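Local coordinates for BauA (Acinetobacter baumannii, PDB 6HCP), which imports iron bound to the siderophore preacinetobactin across the outer membrane, as a TonB-dependent receptor, at residues V343-A348 against T370-T375. Sequence-based numbering, arbitrary orientation. Where two conformers were deposited one is given.
Sequences VDKKSA and TYYNHT. With EDO (1,2-ethanediol), chain L.
Val343, Lys345 and Ser347 meet Tyr372 and His374 on the face of the barrel wall turned to the interior. CG2 of Val343, anti to its backbone N, lies over one face of the His374 imidazole, displaced toward the rim and 4.1 Å from the ring centroid, a CH-pi contact. The imidazole is held from within its own strand: Tyr372 OH and His374 ND1 share a hydrogen bond of 2.7 Å, and Tyr372 CZ lies in the plane of the imidazole at its edge. CG of Tyr372 is anti to the backbone N (chi1 166°), and the phenol hydroxyl ends beside His374, two residues further on in the strand. Lys345 passes obliquely across this pair, CG 3.5 Å from Tyr372 OH, before its chain bends away to carry NZ to Ser311 and Thr313. Further on, Ser347 CB approaches the edge of the Tyr372 ring, while its OG bonds to Phe122 O.

On the outward face, Ala348 CB meets the edge of the Tyr371 ring, 4.3 Å from CD2. At the far end an ethanediol, probably from the crystallisation liquor, hydrogen-bonds through O2 to Thr375 OG1 (2.8 Å); its O1 link to Asp344 OD2 holds for one of two conformers of that side chain and is less certain.

Between the two faces, the antiparallel backbones are joined by paired N-H...O bonds at Asp344-Thr375, Lys346-Asn373 and Ala348-Tyr371. This is a regular antiparallel ladder within the hairpin of strands 331-358 and 361-381; strand 302-318 continues the barrel beyond the first and strand 412-431 beyond the second, while Ile124 and Pro153 of the plug touch Ser347 and Tyr372 from inside.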
ATOM      1  N   VAL A 343     -28.603  18.265  27.610  1.00 30.22           N
ATOM      2  CA  VAL A 343     -29.265  17.363  28.555  1.00 31.90           C
ATOM      3  C   VAL A 343     -28.473  17.317  29.866  1.00 29.04           C
ATOM      4  O   VAL A 343     -27.222  17.262  29.888  1.00 28.97           O
ATOM      5  CB  VAL A 343     -29.546  15.986  27.928  1.00 36.16           C
ATOM      6  CG1 VAL A 343     -28.413  15.479  27.083  1.00 34.56           C
ATOM      7  CG2 VAL A 343     -29.990  14.928  28.930  1.00 32.34           C
ATOM      8  N   ASP A 344     -29.217  17.464  30.966  0.50 26.89           N
ATOM      9  CA  ASP A 344     -28.700  17.371  32.326  0.50 27.96           C
ATOM     10  C   ASP A 344     -29.238  16.088  32.969  0.50 26.84           C
ATOM     11  O   ASP A 344     -30.457  15.883  33.024  0.50 30.37           O
ATOM     12  CB  ASP A 344     -29.127  18.583  33.159  0.50 32.69           C
ATOM     13  CG  ASP A 344     -28.448  19.884  32.760  0.50 34.65           C
ATOM     14  OD1 ASP A 344     -27.315  19.826  32.266  0.50 38.56           O
ATOM     15  OD2 ASP A 344     -29.056  20.944  32.954  0.50 37.41           O
ATOM     16  N   LYS A 345     -28.319  15.253  33.461  1.00 26.11           N
ATOM     17  CA  LYS A 345     -28.625  13.926  33.951  1.00 28.91           C
ATOM     18  C   LYS A 345     -28.220  13.835  35.427  1.00 27.45           C
ATOM     19  O   LYS A 345     -27.170  14.336  35.813  1.00 26.51           O
ATOM     20  CB  LYS A 345     -27.853  12.880  33.140  1.00 26.73           C
ATOM     21  CG  LYS A 345     -28.288  12.703  31.693  1.00 29.92           C
ATOM     22  CD  LYS A 345     -27.226  12.083  30.776  1.00 28.19           C
ATOM     23  CE  LYS A 345     -26.460  13.165  30.030  1.00 33.29           C
ATOM     24  NZ  LYS A 345     -25.061  12.785  29.746  1.00 34.43           N
ATOM     25  N   LYS A 346     -28.980  13.040  36.186  1.00 29.21           N
ATOM     26  CA  LYS A 346     -28.618  12.631  37.536  1.00 27.15           C
ATOM     27  C   LYS A 346     -28.996  11.169  37.740  1.00 24.72           C
ATOM     28  O   LYS A 346     -30.009  10.716  37.221  1.00 27.97           O
ATOM     29  CB  LYS A 346     -29.370  13.482  38.569  1.00 36.20           C
ATOM     30  CG  LYS A 346     -29.039  14.968  38.553  1.00 47.98           C
ATOM     31  CD  LYS A 346     -29.854  15.763  39.577  1.00 59.45           C
ATOM     32  CE  LYS A 346     -30.051  17.218  39.202  1.00 71.88           C
ATOM     33  NZ  LYS A 346     -28.772  17.866  38.832  1.00 65.55           N
ATOM     34  N   SER A 347     -28.202  10.446  38.525  1.00 25.85           N
ATOM     35  CA  SER A 347     -28.435   9.041  38.688  1.00 28.43           C
ATOM     36  C   SER A 347     -27.914   8.572  40.048  1.00 26.93           C
ATOM     37  O   SER A 347     -26.983   9.129  40.628  1.00 29.92           O
ATOM     38  CB  SER A 347     -27.827   8.239  37.549  1.00 33.30           C
ATOM     39  OG  SER A 347     -26.460   8.509  37.466  1.00 42.46           O
ATOM     40  N   ALA A 348     -28.515   7.496  40.535  1.00 28.14           N
ATOM     41  CA  ALA A 348     -28.161   6.974  41.848  1.00 28.86           C
ATOM     42  C   ALA A 348     -28.458   5.486  41.888  1.00 28.39           C
ATOM     43  O   ALA A 348     -29.391   5.009  41.229  1.00 27.49           O
ATOM     44  CB  ALA A 348     -28.918   7.735  42.922  1.00 32.99           C
ATOM     45  N   THR A 370     -32.580   2.174  42.489  1.00 27.60           N
ATOM     46  CA  THR A 370     -31.911   3.019  41.494  1.00 27.70           C
ATOM     47  C   THR A 370     -32.849   4.153  41.086  1.00 29.57           C
ATOM     48  O   THR A 370     -34.078   4.004  41.126  1.00 30.46           O
ATOM     49  CB  THR A 370     -31.464   2.220  40.258  1.00 26.57           C
ATOM     50  OG1 THR A 370     -32.587   1.908  39.425  1.00 29.81           O
ATOM     51  CG2 THR A 370     -30.740   0.948  40.620  1.00 29.31           C
ATOM     52  N   TYR A 371     -32.239   5.243  40.621  1.00 28.85           N
ATOM     53  CA  TYR A 371     -32.934   6.426  40.128  1.00 30.45           C
ATOM     54  C   TYR A 371     -32.128   7.011  38.959  1.00 28.42           C
ATOM     55  O   TYR A 371     -30.906   7.100  39.015  1.00 31.40           O
ATOM     56  CB  TYR A 371     -33.117   7.463  41.241  1.00 35.83           C
ATOM     57  CG  TYR A 371     -33.747   6.916  42.503  1.00 51.58           C
ATOM     58  CD1 TYR A 371     -35.127   6.930  42.674  1.00 62.06           C
ATOM     59  CD2 TYR A 371     -32.981   6.310  43.496  1.00 70.56           C
ATOM     60  CE1 TYR A 371     -35.723   6.398  43.808  1.00 58.33           C
ATOM     61  CE2 TYR A 371     -33.562   5.765  44.634  1.00 54.00           C
ATOM     62  CZ  TYR A 371     -34.940   5.807  44.786  1.00 51.19           C
ATOM     63  OH  TYR A 371     -35.533   5.289  45.898  1.00 61.27           O
ATOM     64  N   TYR A 372     -32.845   7.499  37.951  1.00 27.65           N
ATOM     65  CA  TYR A 372     -32.255   8.291  36.861  1.00 27.99           C
ATOM     66  C   TYR A 372     -33.256   9.365  36.441  1.00 26.48           C
ATOM     67  O   TYR A 372     -34.444   9.114  36.352  1.00 28.36           O
ATOM     68  CB  TYR A 372     -31.884   7.408  35.669  1.00 27.27           C
ATOM     69  CG  TYR A 372     -31.581   8.170  34.403  1.00 27.84           C
ATOM     70  CD1 TYR A 372     -32.592   8.555  33.538  1.00 28.79           C
ATOM     71  CD2 TYR A 372     -30.286   8.554  34.097  1.00 26.66           C
ATOM     72  CE1 TYR A 372     -32.321   9.245  32.367  1.00 28.70           C
ATOM     73  CE2 TYR A 372     -30.001   9.265  32.944  1.00 27.61           C
ATOM     74  CZ  TYR A 372     -31.009   9.567  32.051  1.00 26.55           C
ATOM     75  OH  TYR A 372     -30.731  10.254  30.905  1.00 27.99           O
ATOM     76  N   ASN A 373     -32.761  10.592  36.266  0.50 26.31           N
ATOM     77  CA  ASN A 373     -33.585  11.684  35.768  0.50 30.46           C
ATOM     78  C   ASN A 373     -32.755  12.498  34.778  0.50 28.38           C
ATOM     79  O   ASN A 373     -31.583  12.757  35.025  0.50 29.26           O
ATOM     80  CB  ASN A 373     -34.110  12.588  36.891  0.50 34.95           C
ATOM     81  CG  ASN A 373     -34.969  13.725  36.373  0.50 41.10           C
ATOM     82  OD1 ASN A 373     -36.124  13.524  35.998  0.50 42.57           O
ATOM     83  ND2 ASN A 373     -34.384  14.903  36.245  0.50 44.94           N
ATOM     84  N   HIS A 374     -33.386  12.927  33.687  1.00 26.10           N
ATOM     85  CA  HIS A 374     -32.773  13.948  32.844  1.00 30.50           C
ATOM     86  C   HIS A 374     -33.809  14.989  32.443  1.00 28.02           C
ATOM     87  O   HIS A 374     -35.005  14.713  32.378  1.00 29.23           O
ATOM     88  CB  HIS A 374     -32.017  13.330  31.647  1.00 28.12           C
ATOM     89  CG  HIS A 374     -32.828  12.957  30.456  1.00 25.35           C
ATOM     90  ND1 HIS A 374     -32.662  11.731  29.835  1.00 28.82           N
ATOM     91  CD2 HIS A 374     -33.647  13.679  29.656  1.00 26.58           C
ATOM     92  CE1 HIS A 374     -33.398  11.703  28.735  1.00 26.72           C
ATOM     93  NE2 HIS A 374     -34.006  12.899  28.595  1.00 26.64           N
ATOM     94  N   THR A 375     -33.303  16.200  32.198  1.00 26.83           N
ATOM     95  CA  THR A 375     -34.030  17.253  31.551  1.00 29.33           C
ATOM     96  C   THR A 375     -33.249  17.662  30.306  1.00 27.44           C
ATOM     97  O   THR A 375     -32.023  17.656  30.331  1.00 29.19           O
ATOM     98  CB  THR A 375     -34.229  18.450  32.492  1.00 34.26           C
ATOM     99  OG1 THR A 375     -32.944  18.986  32.805  1.00 31.89           O
ATOM    100  CG2 THR A 375     -34.940  18.064  33.770  1.00 33.57           C
TER
HETATM  101  C1  EDO L 809     -30.690  22.296  29.574  1.00 51.48           C
HETATM  102  O1  EDO L 809     -29.774  22.220  30.668  1.00 61.71           O
HETATM  103  C2  EDO L 809     -31.602  21.086  29.657  1.00 44.00           C
HETATM  104  O2  EDO L 809     -32.105  20.919  30.988  1.00 48.52           O